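Glutathione S-transferase omega-like 2 (Saccharomyces cerevisiae, PDB 5LKB) catalyses glutathione-dependent thiol transfer and reduces dehydroascorbate and dimethylarsinic acid, and reacts with glutathionyl-(hydro)quinones as a Xi-class glutathione transferase. Local coordinates at residues K139-S142 / D143-K147; V239-V242 / F243-L246; R348-T351 / R352-P355. All coordinates share one frame; numbering follows the deposited sequence.

Contact 1: residues K139-S142 / D143-K147; sequences KRIS and DLYYK
Asp143 folds back on Arg140 in the first turn of helix 141-148, in the thioredoxin-like N-terminal domain. Its CB lies 3.3 Å from Arg140 O, the oxygen that also takes the Asp143 N-H at 3.0 Å. CG leaves CB beside the backbone N (chi1 -62°), which turns the carboxylate back along the chain toward the start of the helix. There OD2 accepts the N-H of Arg140 at 3.2 Å; the nitrogen stands well above the carboxylate plane, and the N-H...O angle is 143°. The other oxygen, OD1, points to a water, which bridges it to Ser142 OG. With a leucine in its place, the Arg140 N-H would probably lose its acceptor and the water at Ser142 OG its link to the aspartate, leaving the turn less firmly closed. The guanidinium of Arg140 runs off to a salt bridge with Asp75.

On the inner side, Ile141 CG1 packs on Leu144 CD1 at 4.0 Å, and Ile141 also touches Val158, a glutathione-binding residue; its backbone is hydrogen-bonded to Trp79, another one. The Tyr145 side chain reaches from the helix to Val160 of strand 160-163, its OH bonded to Thr157 O and Asn172 ND2. Tyr146 N meets Ser142 O at 2.9 Å, almost in line with the carbonyl bond. The Tyr145 N-H bond to Ile141 O is weak, yet that same oxygen sits in the plane of the Tyr145 ring, at its edge, 3.3 Å from CD1.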
loop_
_atom_site.group_PDB
_atom_site.type_symbol
_atom_site.label_atom_id
_atom_site.label_comp_id
_atom_site.label_asym_id
_atom_site.label_seq_id
_atom_site.Cartn_x
_atom_site.Cartn_y
_atom_site.Cartn_z
ATOM N N LYS A 139 -35.105 -1.744 -4.136
ATOM C CA LYS A 139 -33.954 -2.150 -3.337
ATOM C C LYS A 139 -32.679 -2.188 -4.151
ATOM O O LYS A 139 -31.591 -2.295 -3.567
ATOM C CB LYS A 139 -34.251 -3.500 -2.689
ATOM C CG LYS A 139 -35.606 -3.475 -2.043
ATOM C CD LYS A 139 -35.835 -4.504 -0.950
ATOM C CE LYS A 139 -35.633 -5.939 -1.409
ATOM N NZ LYS A 139 -36.898 -6.668 -1.711
ATOM N N ARG A 140 -32.773 -2.108 -5.474
ATOM C CA ARG A 140 -31.630 -2.286 -6.351
ATOM C C ARG A 140 -31.616 -1.199 -7.398
ATOM O O ARG A 140 -32.664 -0.836 -7.951
ATOM C CB ARG A 140 -31.615 -3.632 -7.024
ATOM C CG ARG A 140 -31.407 -4.804 -6.076
ATOM C CD ARG A 140 -29.977 -4.904 -5.563
ATOM N NE ARG A 140 -29.856 -5.982 -4.607
ATOM C CZ ARG A 140 -28.686 -6.508 -4.245
ATOM N NH1 ARG A 140 -27.565 -6.027 -4.763
ATOM N NH2 ARG A 140 -28.634 -7.518 -3.410
ATOM N N ILE A 141 -30.446 -0.642 -7.687
ATOM C CA ILE A 141 -30.368 0.314 -8.789
ATOM C C ILE A 141 -30.766 -0.341 -10.134
ATOM O O ILE A 141 -31.210 0.342 -11.061
ATOM C CB ILE A 141 -28.974 0.995 -8.804
ATOM C CG1 ILE A 141 -29.120 2.409 -9.358
ATOM C CG2 ILE A 141 -27.993 0.221 -9.597
ATOM C CD1 ILE A 141 -27.918 3.273 -9.311
ATOM N N SER A 142 -30.578 -1.643 -10.266
ATOM C CA SER A 142 -31.047 -2.386 -11.445
ATOM C C SER A 142 -32.544 -2.177 -11.675
ATOM O O SER A 142 -32.980 -2.186 -12.830
ATOM C CB SER A 142 -30.779 -3.889 -11.315
ATOM O OG SER A 142 -31.445 -4.432 -10.189
ATOM N N ASP A 143 -33.326 -1.963 -10.604
ATOM C CA ASP A 143 -34.769 -1.701 -10.750
ATOM C C ASP A 143 -35.034 -0.448 -11.575
ATOM O O ASP A 143 -35.998 -0.408 -12.345
ATOM C CB ASP A 143 -35.474 -1.607 -9.398
ATOM C CG ASP A 143 -35.398 -2.917 -8.577
ATOM O OD1 ASP A 143 -35.425 -4.025 -9.152
ATOM O OD2 ASP A 143 -35.341 -2.817 -7.322
ATOM N N LEU A 144 -34.247 0.614 -11.379
ATOM C CA LEU A 144 -34.353 1.821 -12.198
ATOM C C LEU A 144 -33.998 1.534 -13.655
ATOM O O LEU A 144 -34.672 2.018 -14.581
ATOM C CB LEU A 144 -33.430 2.917 -11.649
ATOM C CG LEU A 144 -33.780 3.375 -10.255
ATOM C CD1 LEU A 144 -32.653 4.243 -9.584
ATOM C CD2 LEU A 144 -35.105 4.156 -10.266
ATOM N N TYR A 145 -32.960 0.727 -13.875
ATOM C CA TYR A 145 -32.498 0.390 -15.216
ATOM C C TYR A 145 -33.567 -0.402 -15.970
ATOM O O TYR A 145 -33.897 -0.079 -17.116
ATOM C CB TYR A 145 -31.160 -0.392 -15.145
ATOM C CG TYR A 145 -29.939 0.502 -15.036
ATOM C CD1 TYR A 145 -29.484 0.979 -13.810
ATOM C CD2 TYR A 145 -29.232 0.843 -16.151
ATOM C CE1 TYR A 145 -28.397 1.817 -13.743
ATOM C CE2 TYR A 145 -28.134 1.675 -16.093
ATOM C CZ TYR A 145 -27.705 2.158 -14.865
ATOM O OH TYR A 145 -26.607 3.016 -14.893
ATOM N N TYR A 146 -34.137 -1.422 -15.328
ATOM C CA TYR A 146 -35.161 -2.235 -15.996
ATOM C C TYR A 146 -36.452 -1.439 -16.209
ATOM O O TYR A 146 -37.151 -1.632 -17.217
ATOM C CB TYR A 146 -35.418 -3.512 -15.186
ATOM C CG TYR A 146 -34.300 -4.536 -15.223
ATOM C CD1 TYR A 146 -33.647 -4.854 -16.420
ATOM C CD2 TYR A 146 -33.899 -5.208 -14.072
ATOM C CE1 TYR A 146 -32.620 -5.820 -16.463
ATOM C CE2 TYR A 146 -32.857 -6.180 -14.118
ATOM C CZ TYR A 146 -32.231 -6.452 -15.301
ATOM O OH TYR A 146 -31.238 -7.404 -15.368
ATOM N N LYS A 147 -36.807 -0.559 -15.268
ATOM C CA LYS A 147 -37.934 0.347 -15.490
ATOM C C LYS A 147 -37.734 1.168 -16.757
ATOM O O LYS A 147 -38.626 1.248 -17.612
ATOM C CB LYS A 147 -38.134 1.251 -14.276
ATOM C CG LYS A 147 -39.321 2.212 -14.388
ATOM C CD LYS A 147 -40.637 1.452 -14.610
ATOM C CE LYS A 147 -41.782 2.425 -14.748
ATOM N NZ LYS A 147 -43.087 1.729 -14.951
HETATM O O HOH W 1 -36.709 -3.686 -5.517
HETATM O O HOH W 2 -33.781 -5.230 -10.760
#

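Contact 2: residues V239-V242 / F243-L246; sequences VNNV and FEHL
Asn241 and His245, one turn apart on the long helix 232-264 of the all-helical C-terminal domain, cross at a slant with amide and imidazole planes 63° apart. The imidazole turns back on the preceding turn: CG lies beside the backbone N (chi1 -71°), and ND1 reaches Asn241 O at 2.8 Å, an acceptor lying almost exactly in the ring plane. The backbone N of His245 binds the same oxygen at 3.1 Å, from the opposite face of the carbonyl plane, so two donors of one residue grip a single acceptor. Asn241 OD1 comes to 2.9 Å from His245 CE1, while its angle to ND1 is too poor for a bond; a water instead links OD1 to Glu244 OE1.

The buried side is apolar and arranged differently. Val239 approaches the Phe243 ring edge-on, CG2 in the ring plane and 3.9 Å from CE2, while Phe309 stacks on the ring. Val242 and Leu246 lie alongside each other with their tips in the same direction, Val242 CG1 4.1 Å from Leu246 CD1; both touch Phe297 of helix 285-304. Val239 and Asn240 also pack on Leu361 and Lys364 of the second subunit, which places this turn at the dimer interface.

Because a carbonyl oxygen can only accept, ND1 of His245 must carry a hydrogen here, and the ring's rotation is fixed by that bond. The nearby amide oxygen OD1 would probably favour a partly positive imidazole.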
loop_
_atom_site.group_PDB
_atom_site.type_symbol
_atom_site.label_atom_id
_atom_site.label_comp_id
_atom_site.label_asym_id
_atom_site.label_seq_id
_atom_site.Cartn_x
_atom_site.Cartn_y
_atom_site.Cartn_z
ATOM N N VAL A 239 0.217 0.770 -14.557
ATOM C CA VAL A 239 0.732 1.548 -13.436
ATOM C C VAL A 239 1.819 2.501 -13.876
ATOM O O VAL A 239 1.917 3.624 -13.372
ATOM C CB VAL A 239 1.178 0.672 -12.242
ATOM C CG1 VAL A 239 2.534 -0.037 -12.470
ATOM C CG2 VAL A 239 1.224 1.497 -10.971
ATOM N N ASN A 240 2.684 2.080 -14.804
ATOM C CA ASN A 240 3.697 3.013 -15.280
ATOM C C ASN A 240 3.026 4.198 -15.964
ATOM O O ASN A 240 3.481 5.330 -15.832
ATOM C CB ASN A 240 4.642 2.325 -16.267
ATOM C CG ASN A 240 5.793 1.587 -15.569
ATOM O OD1 ASN A 240 6.682 2.199 -15.008
ATOM N ND2 ASN A 240 5.760 0.320 -15.632
ATOM N N ASN A 241 1.950 3.918 -16.687
ATOM C CA ASN A 241 1.199 4.967 -17.396
ATOM C C ASN A 241 0.558 5.942 -16.421
ATOM O O ASN A 241 0.582 7.155 -16.663
ATOM C CB ASN A 241 0.207 4.319 -18.348
ATOM C CG ASN A 241 -0.452 5.346 -19.252
ATOM O OD1 ASN A 241 0.239 6.041 -20.035
ATOM N ND2 ASN A 241 -1.718 5.521 -19.073
ATOM N N VAL A 242 -0.010 5.445 -15.304
ATOM C CA VAL A 242 -0.582 6.336 -14.303
ATOM C C VAL A 242 0.463 7.314 -13.828
ATOM O O VAL A 242 0.247 8.521 -13.758
ATOM C CB VAL A 242 -1.159 5.505 -13.143
ATOM C CG1 VAL A 242 -1.418 6.396 -11.931
ATOM C CG2 VAL A 242 -2.442 4.752 -13.515
ATOM N N PHE A 243 1.618 6.795 -13.353
ATOM C CA PHE A 243 2.606 7.688 -12.772
ATOM C C PHE A 243 3.224 8.618 -13.812
ATOM O O PHE A 243 3.524 9.764 -13.492
ATOM C CB PHE A 243 3.668 6.889 -11.957
ATOM C CG PHE A 243 3.119 6.450 -10.609
ATOM C CD1 PHE A 243 3.107 7.336 -9.566
ATOM C CD2 PHE A 243 2.512 5.216 -10.461
ATOM C CE1 PHE A 243 2.514 7.005 -8.331
ATOM C CE2 PHE A 243 1.924 4.860 -9.228
ATOM C CZ PHE A 243 1.918 5.759 -8.208
ATOM N N GLU A 244 3.354 8.167 -15.059
ATOM C CA GLU A 244 3.880 9.041 -16.109
ATOM C C GLU A 244 2.966 10.248 -16.301
ATOM O O GLU A 244 3.441 11.383 -16.464
ATOM C CB GLU A 244 4.014 8.260 -17.405
ATOM C CG GLU A 244 4.381 9.065 -18.634
ATOM C CD GLU A 244 4.339 8.205 -19.887
ATOM O OE1 GLU A 244 4.406 6.965 -19.769
ATOM O OE2 GLU A 244 4.189 8.768 -20.990
ATOM N N HIS A 245 1.668 10.023 -16.174
ATOM C CA HIS A 245 0.711 11.099 -16.345
ATOM C C HIS A 245 0.505 11.922 -15.101
ATOM O O HIS A 245 0.206 13.127 -15.204
ATOM C CB HIS A 245 -0.563 10.584 -16.978
ATOM C CG HIS A 245 -0.342 10.236 -18.403
ATOM N ND1 HIS A 245 0.164 9.008 -18.780
ATOM C CD2 HIS A 245 -0.495 10.972 -19.542
ATOM C CE1 HIS A 245 0.276 8.989 -20.103
ATOM N NE2 HIS A 245 -0.135 10.159 -20.588
ATOM N N LEU A 246 0.663 11.345 -13.915
ATOM C CA LEU A 246 0.717 12.207 -12.742
ATOM C C LEU A 246 1.915 13.149 -12.812
ATOM O O LEU A 246 1.841 14.301 -12.378
ATOM C CB LEU A 246 0.776 11.375 -11.451
ATOM C CG LEU A 246 -0.447 10.561 -11.017
ATOM C CD1 LEU A 246 -0.115 9.636 -9.851
ATOM C CD2 LEU A 246 -1.597 11.460 -10.674
HETATM O O HOH W 3 2.739 5.316 -21.145
#

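Contact 3: residues R348-T351 / R352-P355; sequences RSHT and RINP
Ile353 and Asn354 both turn their backbone N-H groups onto His350 O, closing a turn just beyond helix 339-349, where His350 is the first residue to leave helical geometry. With Thr351 and Arg352 at its corners, residues 350-353 form a type I beta turn. Arg352 keeps its CB close to Thr351; its chain runs outward, and NE makes a salt bridge with Glu230. Ile353 closes the turn: its N donates to His350 O at 3.0 Å from well above the carbonyl plane. With CG1 beside the backbone N and the chain extended beyond it (chi2 167°), its CD1 comes to 4.0 Å from His350 CB. Asn354 N then reaches the same oxygen at 2.9 Å, much straighter and close to the carbonyl's own direction, so His350 O holds two consecutive N-H groups. The Asn354 side chain gives ND2 to Ile358 O, joining the turn to the chain that follows. Pro355, which has no N-H to offer, instead brings its CA to 3.3 Å from Thr351 O in a CA-H...O contact, its ring carbons CB, CG and CD lying about 4 Å from that oxygen. Asn354 and Pro355 also pack on Lys306 and Arg352 of the second subunit.

On the His350 ring, ND1 bonds His304 NE2, and NE2 bonds a glycerol, probably from the crystallisation liquor, with the glutathione-binding Arg155 about 7 Å away between side chains. The turn thus lies between the end of helix 339-349, which supplies His345 against the imidazole, the end of helix 285-304 with His304, and Phe228 just after helix 222-227.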
loop_
_atom_site.group_PDB
_atom_site.type_symbol
_atom_site.label_atom_id
_atom_site.label_comp_id
_atom_site.label_asym_id
_atom_site.label_seq_id
_atom_site.Cartn_x
_atom_site.Cartn_y
_atom_site.Cartn_z
ATOM N N ARG A 348 -14.072 -3.814 0.490
ATOM C CA ARG A 348 -15.067 -4.829 0.813
ATOM C C ARG A 348 -15.764 -5.400 -0.403
ATOM O O ARG A 348 -16.329 -6.487 -0.293
ATOM C CB ARG A 348 -16.142 -4.260 1.735
ATOM C CG ARG A 348 -15.647 -3.635 3.036
ATOM C CD ARG A 348 -14.980 -4.700 3.897
ATOM N NE ARG A 348 -14.676 -4.169 5.226
ATOM C CZ ARG A 348 -15.548 -4.022 6.211
ATOM N NH1 ARG A 348 -16.827 -4.429 6.054
ATOM N NH2 ARG A 348 -15.185 -3.425 7.330
ATOM N N SER A 349 -15.696 -4.749 -1.559
ATOM C CA SER A 349 -16.418 -5.265 -2.721
ATOM C C SER A 349 -15.551 -6.027 -3.706
ATOM O O SER A 349 -16.073 -6.875 -4.424
ATOM C CB SER A 349 -17.089 -4.126 -3.489
ATOM O OG SER A 349 -17.901 -3.308 -2.673
ATOM N N HIS A 350 -14.238 -5.848 -3.708
ATOM C CA HIS A 350 -13.384 -6.398 -4.750
ATOM C C HIS A 350 -12.689 -7.642 -4.208
ATOM O O HIS A 350 -11.513 -7.627 -3.826
ATOM C CB HIS A 350 -12.377 -5.383 -5.245
ATOM C CG HIS A 350 -13.010 -4.225 -5.877
ATOM N ND1 HIS A 350 -12.461 -2.974 -5.901
ATOM C CD2 HIS A 350 -14.189 -4.138 -6.542
ATOM C CE1 HIS A 350 -13.264 -2.156 -6.544
ATOM N NE2 HIS A 350 -14.322 -2.842 -6.944
ATOM N N THR A 351 -13.420 -8.761 -4.231
ATOM C CA THR A 351 -12.942 -10.018 -3.655
ATOM C C THR A 351 -11.720 -10.576 -4.346
ATOM O O THR A 351 -10.961 -11.319 -3.708
ATOM C CB THR A 351 -14.065 -11.073 -3.776
ATOM O OG1 THR A 351 -15.303 -10.487 -3.349
ATOM C CG2 THR A 351 -13.751 -12.272 -2.920
ATOM N N ARG A 352 -11.525 -10.291 -5.629
ATOM C CA ARG A 352 -10.357 -10.804 -6.333
ATOM C C ARG A 352 -9.107 -9.982 -6.089
ATOM O O ARG A 352 -8.009 -10.383 -6.507
ATOM C CB ARG A 352 -10.619 -10.922 -7.823
ATOM C CG ARG A 352 -11.770 -11.893 -8.141
ATOM C CD ARG A 352 -11.630 -12.455 -9.566
ATOM N NE ARG A 352 -11.904 -11.418 -10.538
ATOM C CZ ARG A 352 -13.129 -10.968 -10.820
ATOM N NH1 ARG A 352 -14.184 -11.479 -10.194
ATOM N NH2 ARG A 352 -13.317 -10.003 -11.728
ATOM N N ILE A 353 -9.239 -8.883 -5.360
ATOM C CA ILE A 353 -8.116 -8.087 -4.886
ATOM C C ILE A 353 -7.880 -8.301 -3.397
ATOM O O ILE A 353 -6.744 -8.482 -2.955
ATOM C CB ILE A 353 -8.361 -6.597 -5.203
ATOM C CG1 ILE A 353 -8.339 -6.324 -6.702
ATOM C CG2 ILE A 353 -7.281 -5.723 -4.519
ATOM C CD1 ILE A 353 -8.884 -4.961 -7.049
ATOM N N ASN A 354 -8.933 -8.246 -2.610
ATOM C CA ASN A 354 -8.847 -8.277 -1.147
ATOM C C ASN A 354 -9.778 -9.395 -0.730
ATOM O O ASN A 354 -10.954 -9.148 -0.448
ATOM C CB ASN A 354 -9.239 -6.916 -0.565
ATOM C CG ASN A 354 -9.047 -6.797 0.938
ATOM O OD1 ASN A 354 -9.286 -7.743 1.711
ATOM N ND2 ASN A 354 -8.586 -5.622 1.377
ATOM N N PRO A 355 -9.288 -10.646 -0.682
ATOM C CA PRO A 355 -10.223 -11.776 -0.552
ATOM C C PRO A 355 -10.928 -11.844 0.770
ATOM O O PRO A 355 -12.082 -12.297 0.826
ATOM C CB PRO A 355 -9.369 -13.025 -0.770
ATOM C CG PRO A 355 -8.096 -12.589 -1.297
ATOM C CD PRO A 355 -7.920 -11.073 -0.985
#

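From the N terminus the three contacts follow in series, neither nesting nor crossing; each is local, linking residues three or four apart, and none closes a long loop. Contact 1 lies at the N-terminal part of helix 141-148, beside strand 160-163 and near the glutathione-binding Val158 and Trp79. Contact 2 lies within helix 232-264 of the C-terminal domain, its centre 36 Å from that of contact 1, and joins this helix to helices 205-220, 222-227 and 285-304. Contact 3 closes the turn after helix 339-349, its nearest atoms about 10 Å from contact 1 and about 13 Å from contact 2. Contacts 2 and 3 both reach the second subunit.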